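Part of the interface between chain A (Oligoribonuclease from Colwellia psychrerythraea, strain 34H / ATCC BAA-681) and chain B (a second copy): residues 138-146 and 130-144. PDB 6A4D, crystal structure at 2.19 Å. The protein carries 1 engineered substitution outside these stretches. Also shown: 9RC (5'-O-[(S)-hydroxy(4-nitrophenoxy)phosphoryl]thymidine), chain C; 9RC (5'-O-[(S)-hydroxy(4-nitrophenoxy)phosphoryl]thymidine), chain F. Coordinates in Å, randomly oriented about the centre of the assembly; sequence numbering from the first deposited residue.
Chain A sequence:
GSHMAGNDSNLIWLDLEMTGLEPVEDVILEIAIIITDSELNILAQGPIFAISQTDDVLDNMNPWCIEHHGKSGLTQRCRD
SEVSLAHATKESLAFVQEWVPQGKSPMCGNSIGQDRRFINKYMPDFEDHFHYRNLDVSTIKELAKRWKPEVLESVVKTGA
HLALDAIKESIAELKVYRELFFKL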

# COMPACT_ATOMS: atom_id res chain seq x y z
N SER A 138 -7.03 -0.83 5.93
CA SER A 138 -7.67 -1.95 5.26
C SER A 138 -6.85 -3.21 5.34
O SER A 138 -7.42 -4.26 5.21
CB SER A 138 -7.95 -1.64 3.79
OG SER A 138 -8.73 -0.50 3.71
N THR A 139 -5.56 -3.12 5.57
CA THR A 139 -4.78 -4.31 5.94
C THR A 139 -5.33 -4.89 7.20
O THR A 139 -5.48 -6.10 7.31
CB THR A 139 -3.29 -3.94 6.17
OG1 THR A 139 -2.68 -3.78 4.88
CG2 THR A 139 -2.52 -4.95 7.06
N ILE A 140 -5.68 -4.03 8.15
CA ILE A 140 -6.11 -4.50 9.48
C ILE A 140 -7.52 -5.00 9.31
O ILE A 140 -7.87 -5.98 9.89
CB ILE A 140 -6.06 -3.40 10.57
CG1 ILE A 140 -4.63 -2.87 10.66
CG2 ILE A 140 -6.43 -3.99 11.97
CD1 ILE A 140 -4.63 -1.47 11.11
N LYS A 141 -8.29 -4.32 8.46
CA LYS A 141 -9.59 -4.88 8.07
C LYS A 141 -9.56 -6.29 7.49
O LYS A 141 -10.36 -7.15 7.88
CB LYS A 141 -10.29 -3.94 7.11
CG LYS A 141 -11.79 -4.19 7.09
CD LYS A 141 -12.36 -3.84 5.72
CE LYS A 141 -12.08 -2.40 5.32
NZ LYS A 141 -12.82 -1.44 6.16
N GLU A 142 -8.60 -6.56 6.61
CA GLU A 142 -8.47 -7.90 6.09
C GLU A 142 -8.02 -8.91 7.16
O GLU A 142 -8.48 -10.04 7.10
CB GLU A 142 -7.57 -7.93 4.90
CG GLU A 142 -8.15 -7.19 3.65
CD GLU A 142 -9.36 -7.94 3.05
OE1 GLU A 142 -9.27 -9.17 2.95
OE2 GLU A 142 -10.41 -7.30 2.75
N LEU A 143 -7.15 -8.54 8.11
CA LEU A 143 -6.84 -9.41 9.22
C LEU A 143 -8.05 -9.64 10.09
O LEU A 143 -8.28 -10.76 10.54
CB LEU A 143 -5.62 -8.97 10.01
CG LEU A 143 -4.34 -8.92 9.13
CD1 LEU A 143 -3.19 -8.19 9.76
CD2 LEU A 143 -3.85 -10.28 8.66
N ALA A 144 -8.84 -8.60 10.34
CA ALA A 144 -10.00 -8.76 11.23
C ALA A 144 -11.04 -9.71 10.60
O ALA A 144 -11.57 -10.61 11.30
CB ALA A 144 -10.64 -7.43 11.54
N LYS A 145 -11.32 -9.52 9.29
CA LYS A 145 -12.14 -10.46 8.53
C LYS A 145 -11.85 -11.93 8.81
O LYS A 145 -12.75 -12.73 9.00
CB LYS A 145 -12.09 -10.20 7.04
CG LYS A 145 -12.85 -8.94 6.69
CD LYS A 145 -12.49 -8.39 5.33
CE LYS A 145 -12.55 -9.48 4.29
NZ LYS A 145 -12.81 -8.85 2.97
N ARG A 146 -10.60 -12.26 8.89
CA ARG A 146 -10.16 -13.63 9.01
C ARG A 146 -9.91 -14.07 10.40
O ARG A 146 -10.06 -15.22 10.69
CB ARG A 146 -8.86 -13.83 8.23
CG ARG A 146 -9.08 -13.60 6.75
CD ARG A 146 -7.77 -13.79 5.97
NE ARG A 146 -8.02 -13.68 4.52
CZ ARG A 146 -8.44 -12.59 3.89
NH1 ARG A 146 -8.69 -11.45 4.53
NH2 ARG A 146 -8.61 -12.63 2.57
N PHE B 130 -6.02 -10.83 -7.87
CA PHE B 130 -6.11 -10.31 -6.49
C PHE B 130 -7.31 -9.41 -6.21
O PHE B 130 -7.79 -8.69 -7.09
CB PHE B 130 -4.84 -9.54 -6.14
CG PHE B 130 -3.59 -10.36 -6.16
CD1 PHE B 130 -2.87 -10.55 -7.35
CD2 PHE B 130 -3.12 -10.94 -4.99
CE1 PHE B 130 -1.70 -11.29 -7.36
CE2 PHE B 130 -1.95 -11.65 -5.00
CZ PHE B 130 -1.24 -11.84 -6.17
N HIS B 131 -7.81 -9.46 -4.97
CA HIS B 131 -8.63 -8.37 -4.43
C HIS B 131 -7.84 -7.07 -4.56
O HIS B 131 -6.61 -7.13 -4.64
CB HIS B 131 -8.88 -8.66 -2.94
CG HIS B 131 -9.95 -7.82 -2.32
ND1 HIS B 131 -9.80 -6.48 -2.04
CD2 HIS B 131 -11.19 -8.15 -1.90
CE1 HIS B 131 -10.90 -6.02 -1.48
NE2 HIS B 131 -11.76 -7.01 -1.38
N TYR B 132 -8.50 -5.92 -4.58
CA TYR B 132 -7.81 -4.65 -4.81
C TYR B 132 -6.95 -4.24 -3.56
O TYR B 132 -5.99 -3.50 -3.72
CB TYR B 132 -8.74 -3.51 -5.33
CG TYR B 132 -9.79 -3.10 -4.33
CD1 TYR B 132 -9.49 -2.21 -3.30
CD2 TYR B 132 -11.09 -3.66 -4.36
CE1 TYR B 132 -10.44 -1.89 -2.34
CE2 TYR B 132 -12.05 -3.33 -3.41
CZ TYR B 132 -11.72 -2.46 -2.39
OH TYR B 132 -12.64 -2.10 -1.45
N ARG B 133 -7.25 -4.80 -2.38
CA ARG B 133 -6.55 -4.48 -1.13
C ARG B 133 -5.20 -5.11 -1.03
O ARG B 133 -4.94 -6.15 -1.64
CB ARG B 133 -7.37 -4.90 0.09
CG ARG B 133 -8.54 -3.96 0.28
CD ARG B 133 -9.38 -4.36 1.46
NE ARG B 133 -10.58 -3.51 1.54
CZ ARG B 133 -11.79 -3.92 1.94
NH1 ARG B 133 -12.01 -5.18 2.34
NH2 ARG B 133 -12.81 -3.05 1.94
N ASN B 134 -4.35 -4.46 -0.23
CA ASN B 134 -3.09 -5.02 0.25
C ASN B 134 -3.18 -5.46 1.70
O ASN B 134 -3.94 -4.90 2.49
CB ASN B 134 -1.99 -3.98 0.09
CG ASN B 134 -1.82 -3.58 -1.35
OD1 ASN B 134 -2.03 -4.43 -2.20
ND2 ASN B 134 -1.51 -2.31 -1.65
N LEU B 135 -2.42 -6.48 2.04
CA LEU B 135 -2.18 -6.86 3.41
C LEU B 135 -0.69 -6.57 3.61
O LEU B 135 0.15 -7.42 3.32
CB LEU B 135 -2.53 -8.31 3.60
CG LEU B 135 -2.69 -8.72 5.02
CD1 LEU B 135 -3.18 -10.16 5.09
CD2 LEU B 135 -1.41 -8.56 5.79
N ASP B 136 -0.38 -5.36 4.08
CA ASP B 136 0.97 -4.90 4.20
C ASP B 136 1.43 -5.07 5.65
O ASP B 136 0.95 -4.37 6.54
CB ASP B 136 1.00 -3.44 3.75
CG ASP B 136 2.37 -2.75 3.92
OD1 ASP B 136 3.40 -3.40 4.09
OD2 ASP B 136 2.42 -1.51 3.88
N VAL B 137 2.36 -6.00 5.86
CA VAL B 137 2.90 -6.31 7.19
C VAL B 137 3.63 -5.13 7.83
O VAL B 137 3.73 -5.03 9.07
CB VAL B 137 3.82 -7.60 7.15
CG1 VAL B 137 4.39 -7.97 8.52
CG2 VAL B 137 3.05 -8.82 6.68
N SER B 138 4.13 -4.23 7.00
CA SER B 138 4.78 -2.96 7.45
C SER B 138 3.82 -1.92 7.98
O SER B 138 4.20 -1.01 8.67
CB SER B 138 5.63 -2.36 6.32
OG SER B 138 6.65 -3.34 5.96
N THR B 139 2.56 -2.03 7.62
CA THR B 139 1.55 -1.28 8.34
C THR B 139 1.60 -1.72 9.84
O THR B 139 1.56 -0.89 10.76
CB THR B 139 0.16 -1.56 7.75
OG1 THR B 139 0.04 -0.92 6.50
CG2 THR B 139 -1.00 -1.05 8.68
N ILE B 140 1.64 -3.02 10.08
CA ILE B 140 1.62 -3.51 11.47
C ILE B 140 2.91 -3.10 12.21
O ILE B 140 2.88 -2.76 13.40
CB ILE B 140 1.31 -5.03 11.57
CG1 ILE B 140 -0.06 -5.27 10.95
CG2 ILE B 140 1.18 -5.47 13.05
CD1 ILE B 140 -0.14 -6.58 10.28
N LYS B 141 4.01 -3.10 11.48
CA LYS B 141 5.31 -2.75 12.04
C LYS B 141 5.33 -1.29 12.50
O LYS B 141 5.83 -1.01 13.57
CB LYS B 141 6.39 -3.02 11.03
CG LYS B 141 7.81 -2.77 11.56
CD LYS B 141 8.80 -2.43 10.45
CE LYS B 141 8.86 -3.44 9.31
NZ LYS B 141 9.41 -4.76 9.71
N GLU B 142 4.75 -0.40 11.68
CA GLU B 142 4.55 0.98 12.01
C GLU B 142 3.63 1.18 13.21
O GLU B 142 3.84 2.04 14.06
CB GLU B 142 4.09 1.77 10.76
CG GLU B 142 5.17 1.91 9.70
CD GLU B 142 6.38 2.76 10.20
OE1 GLU B 142 6.19 3.69 10.97
OE2 GLU B 142 7.54 2.49 9.83
N LEU B 143 2.59 0.39 13.33
CA LEU B 143 1.80 0.51 14.55
C LEU B 143 2.56 -0.02 15.74
O LEU B 143 2.44 0.52 16.80
CB LEU B 143 0.47 -0.22 14.41
CG LEU B 143 -0.50 0.37 13.38
CD1 LEU B 143 -1.63 -0.61 13.08
CD2 LEU B 143 -1.03 1.71 13.84
N ALA B 144 3.29 -1.10 15.61
CA ALA B 144 4.02 -1.67 16.76
C ALA B 144 5.12 -0.72 17.25
O ALA B 144 5.32 -0.53 18.47
CB ALA B 144 4.61 -2.98 16.40
OAJ 9RC C . -8.56 0.97 -5.67
CAE 9RC C . -9.67 0.43 -5.80
NAI 9RC C . -9.85 -0.52 -6.79
CAL 9RC C . -11.09 -1.15 -6.95
OAS 9RC C . -11.20 -1.99 -7.85
CAT 9RC C . -12.15 -0.83 -6.09
CAU 9RC C . -13.40 -1.46 -6.20
CAF 9RC C . -11.94 0.13 -5.11
NAB 9RC C . -10.68 0.75 -4.99
CAA 9RC C . -10.43 1.78 -3.98
OAC 9RC C . -10.37 1.24 -2.68
CAD 9RC C . -11.58 2.75 -3.93
CAH 9RC C . -11.29 3.45 -2.66
OAK 9RC C . -10.49 4.56 -2.99
CAG 9RC C . -10.51 2.42 -1.87
CAR 9RC C . -11.35 2.00 -0.71
OAQ 9RC C . -10.66 0.91 -0.11
PAP 9RC C . -11.31 0.20 1.14
OAO 9RC C . -10.15 -0.78 1.66
OAN 9RC C . -12.39 -0.67 0.60
OAM 9RC C . -11.71 1.46 1.97
CAV 9RC C . -12.35 1.82 3.15
CAW 9RC C . -12.43 3.22 3.50
CAY 9RC C . -13.04 3.64 4.74
CBA 9RC C . -13.59 2.68 5.64
NBB 9RC C . -14.20 2.93 6.86
OBD 9RC C . -15.58 2.20 7.32
OBC 9RC C . -13.54 3.71 7.78
CAZ 9RC C . -13.50 1.34 5.25
CAX 9RC C . -12.90 0.89 4.05
OAJ 9RC F . 9.80 1.66 -1.76
CAE 9RC F . 10.84 1.83 -1.11
NAI 9RC F . 11.40 3.12 -1.00
CAL 9RC F . 12.55 3.31 -0.23
OAS 9RC F . 12.99 4.46 -0.17
CAT 9RC F . 13.17 2.23 0.44
CAU 9RC F . 14.34 2.43 1.22
CAF 9RC F . 12.61 0.95 0.31
NAB 9RC F . 11.44 0.78 -0.50
CAA 9RC F . 10.76 -0.54 -0.64
OAC 9RC F . 10.62 -0.85 0.74
CAD 9RC F . 11.57 -1.64 -1.30
CAH 9RC F . 11.69 -2.70 -0.22
OAK 9RC F . 11.37 -4.06 -0.65
CAG 9RC F . 10.63 -2.25 0.79
CAR 9RC F . 11.07 -2.61 2.19
OAQ 9RC F . 9.88 -2.78 2.92
PAP 9RC F . 9.87 -2.50 4.50
OAO 9RC F . 8.43 -2.00 5.03
OAN 9RC F . 10.80 -1.41 4.86
OAM 9RC F . 10.55 -3.55 5.20
CAV 9RC F . 10.58 -4.87 5.27
CAW 9RC F . 10.77 -5.75 4.19
CAY 9RC F . 10.79 -7.11 4.52
CBA 9RC F . 10.69 -7.53 5.88
NBB 9RC F . 10.68 -8.80 6.24
OBD 9RC F . 11.01 -9.97 5.02
OBC 9RC F . 10.11 -9.09 7.98
CAZ 9RC F . 10.55 -6.60 6.93
CAX 9RC F . 10.51 -5.28 6.61

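Helix 138-146 of chain A lies almost at right angles to both elements of the chain B stretch, crossing strand 134-136 at an angle of 96° and helix 137-144 at 103°. The strand passes closer, its axis 7.1 Å from that of the helix, and the closest CA pair is A:Thr139 CA and B:Leu135 CA, 4.4 Å apart.

This close approach is bridged by the hydroxyl of A:Thr139, which faces the strand and both donates and accepts a hydrogen bond there. A:Thr139 OG1 donates to B:Asn134 O at 2.9 Å and accepts from B:Asp136 N, also at 2.9 Å and nearly linear (173°), so one side chain satisfies a carbonyl and an amide on either side of B:Leu135. The carboxylate of B:Asp136 turns instead to its own chain, where OD1 caps the following helix by accepting from B:Ser138 N at 3.1 Å.

The second polar centre is B:Arg133, whose guanidinium divides its donors between protein and ligand. B:Arg133 NH1 forms a salt bridge with A:Glu142 OE2 at 2.7 Å, while NE and NH2 donate to 9RC (chain C) OAO and OAN, respectively, both at 2.8 Å. A:Ser138 OG also donates to OAO, at 2.5 Å, and B:Tyr132 OH to OAN, at 2.5 Å, so both chains hold the phosphoryl group. A:Glu142 gathers further cations: OE2 receives A:Lys145 NZ at 2.9 Å and OE1 receives A:Arg146 NH1 at 2.8 Å. Its negative charge offsets the proximity of A:Lys145 NZ to B:Arg133 NH1, 3.8 Å apart.

Apolar side chains also pack across the interface. A:Leu143 reaches B:Leu135 with CD2 (3.6 Å to CD1) and B:Ile140 with CD1 (3.5 Å to CD1), while A:Ile140 CD1 meets B:Leu143 CD1 at 3.7 Å. Together the stretches bury 591 Å².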